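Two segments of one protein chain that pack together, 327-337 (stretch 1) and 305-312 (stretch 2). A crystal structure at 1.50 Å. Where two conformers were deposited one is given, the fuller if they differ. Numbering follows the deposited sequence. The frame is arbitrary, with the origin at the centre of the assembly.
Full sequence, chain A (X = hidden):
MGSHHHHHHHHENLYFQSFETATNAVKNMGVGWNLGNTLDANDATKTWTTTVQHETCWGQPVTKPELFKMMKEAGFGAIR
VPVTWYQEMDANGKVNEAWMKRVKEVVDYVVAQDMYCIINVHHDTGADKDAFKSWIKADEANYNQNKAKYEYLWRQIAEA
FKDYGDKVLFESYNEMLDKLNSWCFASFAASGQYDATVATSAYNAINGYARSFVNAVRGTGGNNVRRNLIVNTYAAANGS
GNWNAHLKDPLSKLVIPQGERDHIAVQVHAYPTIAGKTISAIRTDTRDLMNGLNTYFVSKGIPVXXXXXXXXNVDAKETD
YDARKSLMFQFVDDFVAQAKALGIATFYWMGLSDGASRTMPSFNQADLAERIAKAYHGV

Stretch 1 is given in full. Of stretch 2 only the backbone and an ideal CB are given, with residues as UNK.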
# COMPACT_ATOMS: atom_id res chain seq x y z
N LEU A 327 15.38 -16.77 13.00
CA LEU A 327 15.97 -16.10 11.85
C LEU A 327 15.02 -15.03 11.31
O LEU A 327 15.45 -13.92 10.94
CB LEU A 327 16.29 -17.10 10.75
CG LEU A 327 17.12 -16.55 9.60
CD1 LEU A 327 18.57 -16.26 10.01
CD2 LEU A 327 17.10 -17.52 8.43
N MET A 328 13.72 -15.32 11.31
CA MET A 328 12.75 -14.32 10.87
C MET A 328 12.79 -13.09 11.78
O MET A 328 12.72 -11.95 11.30
CB MET A 328 11.34 -14.91 10.84
CG MET A 328 10.33 -13.91 10.37
SD MET A 328 8.70 -14.64 10.29
CE MET A 328 7.79 -13.27 9.59
N PHE A 329 12.86 -13.31 13.09
CA PHE A 329 12.92 -12.19 14.03
C PHE A 329 14.21 -11.39 13.88
O PHE A 329 14.19 -10.16 14.04
CB PHE A 329 12.75 -12.71 15.47
CG PHE A 329 11.33 -13.15 15.83
CD1 PHE A 329 10.29 -13.12 14.92
CD2 PHE A 329 11.06 -13.58 17.10
CE1 PHE A 329 9.00 -13.52 15.30
CE2 PHE A 329 9.79 -13.97 17.48
CZ PHE A 329 8.77 -13.95 16.60
N GLN A 330 15.33 -12.05 13.59
CA GLN A 330 16.57 -11.32 13.33
C GLN A 330 16.45 -10.50 12.05
O GLN A 330 16.98 -9.39 11.96
CB GLN A 330 17.75 -12.29 13.24
CG GLN A 330 17.94 -13.11 14.49
CD GLN A 330 18.87 -14.29 14.26
OE1 GLN A 330 19.98 -14.12 13.74
NE2 GLN A 330 18.43 -15.48 14.64
N PHE A 331 15.75 -11.05 11.06
CA PHE A 331 15.47 -10.31 9.83
C PHE A 331 14.62 -9.08 10.13
O PHE A 331 14.91 -7.97 9.66
CB PHE A 331 14.78 -11.24 8.81
CG PHE A 331 14.00 -10.52 7.75
CD1 PHE A 331 14.65 -9.83 6.75
CD2 PHE A 331 12.62 -10.53 7.76
CE1 PHE A 331 13.95 -9.16 5.77
CE2 PHE A 331 11.90 -9.84 6.80
CZ PHE A 331 12.57 -9.17 5.80
N VAL A 332 13.54 -9.27 10.92
CA VAL A 332 12.66 -8.17 11.32
C VAL A 332 13.47 -7.05 11.97
O VAL A 332 13.33 -5.87 11.63
CB VAL A 332 11.57 -8.69 12.27
CG1 VAL A 332 10.92 -7.56 13.07
CG2 VAL A 332 10.54 -9.52 11.50
N ASP A 333 14.28 -7.40 12.97
CA ASP A 333 15.04 -6.39 13.69
C ASP A 333 15.81 -5.51 12.72
O ASP A 333 15.81 -4.28 12.82
CB ASP A 333 16.05 -7.06 14.62
CG ASP A 333 15.42 -7.71 15.84
OD1 ASP A 333 14.22 -7.55 16.09
OD2 ASP A 333 16.17 -8.40 16.58
N ASP A 334 16.53 -6.15 11.79
CA ASP A 334 17.42 -5.41 10.89
C ASP A 334 16.65 -4.67 9.81
O ASP A 334 17.04 -3.56 9.42
CB ASP A 334 18.44 -6.38 10.28
CG ASP A 334 19.35 -5.70 9.27
OD1 ASP A 334 20.28 -4.99 9.71
OD2 ASP A 334 19.10 -5.90 8.05
N PHE A 335 15.58 -5.27 9.28
CA PHE A 335 14.79 -4.64 8.23
C PHE A 335 14.17 -3.35 8.73
O PHE A 335 14.28 -2.29 8.10
CB PHE A 335 13.70 -5.62 7.78
CG PHE A 335 12.94 -5.21 6.55
CD1 PHE A 335 13.41 -5.54 5.30
CD2 PHE A 335 11.74 -4.52 6.66
CE1 PHE A 335 12.69 -5.17 4.17
CE2 PHE A 335 11.02 -4.17 5.53
CZ PHE A 335 11.51 -4.47 4.29
N VAL A 336 13.54 -3.40 9.91
CA VAL A 336 12.94 -2.21 10.49
C VAL A 336 14.00 -1.16 10.77
O VAL A 336 13.80 0.03 10.51
CB VAL A 336 12.12 -2.57 11.75
CG1 VAL A 336 11.70 -1.32 12.51
CG2 VAL A 336 10.89 -3.38 11.32
N ALA A 337 15.15 -1.58 11.32
CA ALA A 337 16.21 -0.65 11.66
C ALA A 337 16.79 0.01 10.41
O ALA A 337 17.03 1.23 10.40
CB ALA A 337 17.33 -1.36 12.42
N UNK A 305 7.72 4.51 1.14
CA UNK A 305 6.96 3.63 2.02
C UNK A 305 7.10 2.21 1.48
O UNK A 305 6.81 1.96 0.31
CB UNK A 305 5.49 4.05 2.11
N UNK A 306 7.53 1.29 2.34
CA UNK A 306 7.46 -0.15 2.04
C UNK A 306 6.10 -0.58 2.59
O UNK A 306 5.92 -0.87 3.78
CB UNK A 306 8.62 -0.94 2.65
N UNK A 307 5.09 -0.54 1.71
CA UNK A 307 3.71 -0.64 2.14
C UNK A 307 3.23 -2.03 2.42
O UNK A 307 2.12 -2.19 2.93
CB UNK A 307 2.80 -0.01 1.08
N UNK A 308 4.01 -3.04 2.03
CA UNK A 308 3.79 -4.40 2.47
C UNK A 308 5.15 -5.05 2.63
O UNK A 308 6.01 -4.88 1.76
CB UNK A 308 2.91 -5.18 1.49
N UNK A 309 5.33 -5.78 3.73
CA UNK A 309 6.49 -6.65 3.84
C UNK A 309 6.19 -7.83 4.75
O UNK A 309 5.26 -7.80 5.56
CB UNK A 309 7.70 -5.87 4.36
N UNK A 310 7.01 -8.87 4.57
CA UNK A 310 7.11 -10.08 5.39
C UNK A 310 8.27 -10.82 4.72
O UNK A 310 9.14 -10.18 4.10
CB UNK A 310 5.82 -10.90 5.44
N UNK A 311 8.33 -12.14 4.82
CA UNK A 311 9.32 -12.90 4.09
C UNK A 311 8.65 -13.60 2.91
O UNK A 311 7.43 -13.60 2.78
CB UNK A 311 10.01 -13.91 5.01
N UNK A 312 9.48 -14.22 2.07
CA UNK A 312 8.98 -14.83 0.85
C UNK A 312 8.02 -15.98 1.11
O UNK A 312 7.24 -16.33 0.22
CB UNK A 312 10.15 -15.32 0.00

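Stretch 1 is a continuous helix that presents Met328, Phe331, Val332, Phe335 and Val336 to the neighbouring segment. This surface is apolar and offers neither charge nor side-chain donor, so shape rather than hydrogen bonding should govern what fits against it.

Position 305 has extended strand angles (-116/126), and nothing of the helix lies within 5.5 Å of its ideal CB. Stretch 1 therefore sets no requirement, although a β-branched residue would be at ease in such a backbone. The residue is Ile305, which makes no contact with the helix.

At 306 the CA-to-CB bond points toward the helix, and the ideal CB stands 4.8 Å from Phe335 CZ. The gap leaves room for a side chain extending past the tip of that ring; isoleucine, leucine, valine or methionine would all be reasonable. The deposited residue is Ile306, with chi1 m and chi2 t. This extended arm brings Ile306 CD1 to 3.8 Å from Phe335 CZ, an apolar contact at the end of the ring.

Position 307 is out of reach of the helix. Its angles, -81/-11, are open to most residues and do not by themselves demand glycine, but Gly307 is found. The chain turns a corner at 308, where the ideal CB again has no neighbour in stretch 1 and the choice is unconstrained from this side. Glu308 occupies it, its carboxylate hydrogen-bonded elsewhere in the structure.

Position 309 is the most informative. The backbone is extended (-152/160), CA-to-CB points toward the helix, and the ideal CB is 3.9 Å from Phe335 CE2. Beyond it, Phe331, Val332, Phe335 and Val336 line an apolar space long enough for a large side chain. Phenylalanine, leucine or methionine could use part of it, and a tryptophan could reach farther along it. Trp309, with chi1 p and chi2 -71°, does so. Phe335 lies over one face of the indole in an offset stack, with six-membered ring centroids 4.6 Å apart, planes at 19° and Phe335 CD2 3.5 Å from Trp309 CE3. Phe331 CE2 approaches the indole edge, 3.7 Å from Trp309 CZ3. The far end of the indole meets the two valines: Trp309 CH2 is 3.8 Å from Val332 CG2, and Trp309 CZ2 is 3.8 Å from Val336 CG2.

At 310 CA-to-CB points away from the helix, with Met328 CE 5.2 Å from the ideal CB. Because the bond points away, stretch 1 sets little limit here, and many side chains, polar or apolar, would suit. It is Ser310, whose OG lies 3.9 Å from Met328 CE and is hydrogen-bonded elsewhere. Ser310 O, 3.9 Å from Phe331 CE2, is buried here without a partner.

Position 311 points toward the helix, its ideal CB 4.8 Å from Phe331 CE2 and 5.1 Å from Met328 CE. Valine, threonine or isoleucine could place a methyl there. Thr311 does so: CG2 is 3.8 Å from Phe331 CE2 and 4.2 Å from Met328 CG, while OG1 bonds elsewhere.

Position 312 is beyond the helix's reach and tolerant; it is Ser312.

Stretch 2, residues 305-312: IIGEWSTS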
# COMPACT_ATOMS: atom_id res chain seq x y z
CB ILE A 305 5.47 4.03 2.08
CG1 ILE A 305 5.32 5.44 2.66
CG2 ILE A 305 4.66 2.95 2.83
CD1 ILE A 305 3.92 6.05 2.41
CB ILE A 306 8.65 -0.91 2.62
CG1 ILE A 306 9.96 -0.38 2.02
CG2 ILE A 306 8.49 -2.41 2.38
CD1 ILE A 306 11.21 -1.00 2.68
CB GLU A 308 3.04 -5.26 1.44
CG GLU A 308 1.67 -4.76 1.05
CD GLU A 308 0.98 -5.62 0.02
OE1 GLU A 308 1.44 -6.76 -0.24
OE2 GLU A 308 -0.07 -5.15 -0.50
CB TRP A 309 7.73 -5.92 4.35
CG TRP A 309 7.62 -5.48 5.81
CD1 TRP A 309 6.83 -4.48 6.30
CD2 TRP A 309 8.34 -6.00 6.94
NE1 TRP A 309 7.00 -4.36 7.66
CE2 TRP A 309 7.92 -5.28 8.07
CE3 TRP A 309 9.28 -7.02 7.10
CZ2 TRP A 309 8.42 -5.52 9.34
CZ3 TRP A 309 9.79 -7.26 8.37
CH2 TRP A 309 9.35 -6.51 9.47
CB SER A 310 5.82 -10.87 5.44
OG SER A 310 6.00 -11.98 6.32
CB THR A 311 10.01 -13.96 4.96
OG1 THR A 311 9.04 -14.94 5.33
CG2 THR A 311 10.61 -13.32 6.19
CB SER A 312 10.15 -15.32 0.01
OG SER A 312 10.82 -16.39 0.67
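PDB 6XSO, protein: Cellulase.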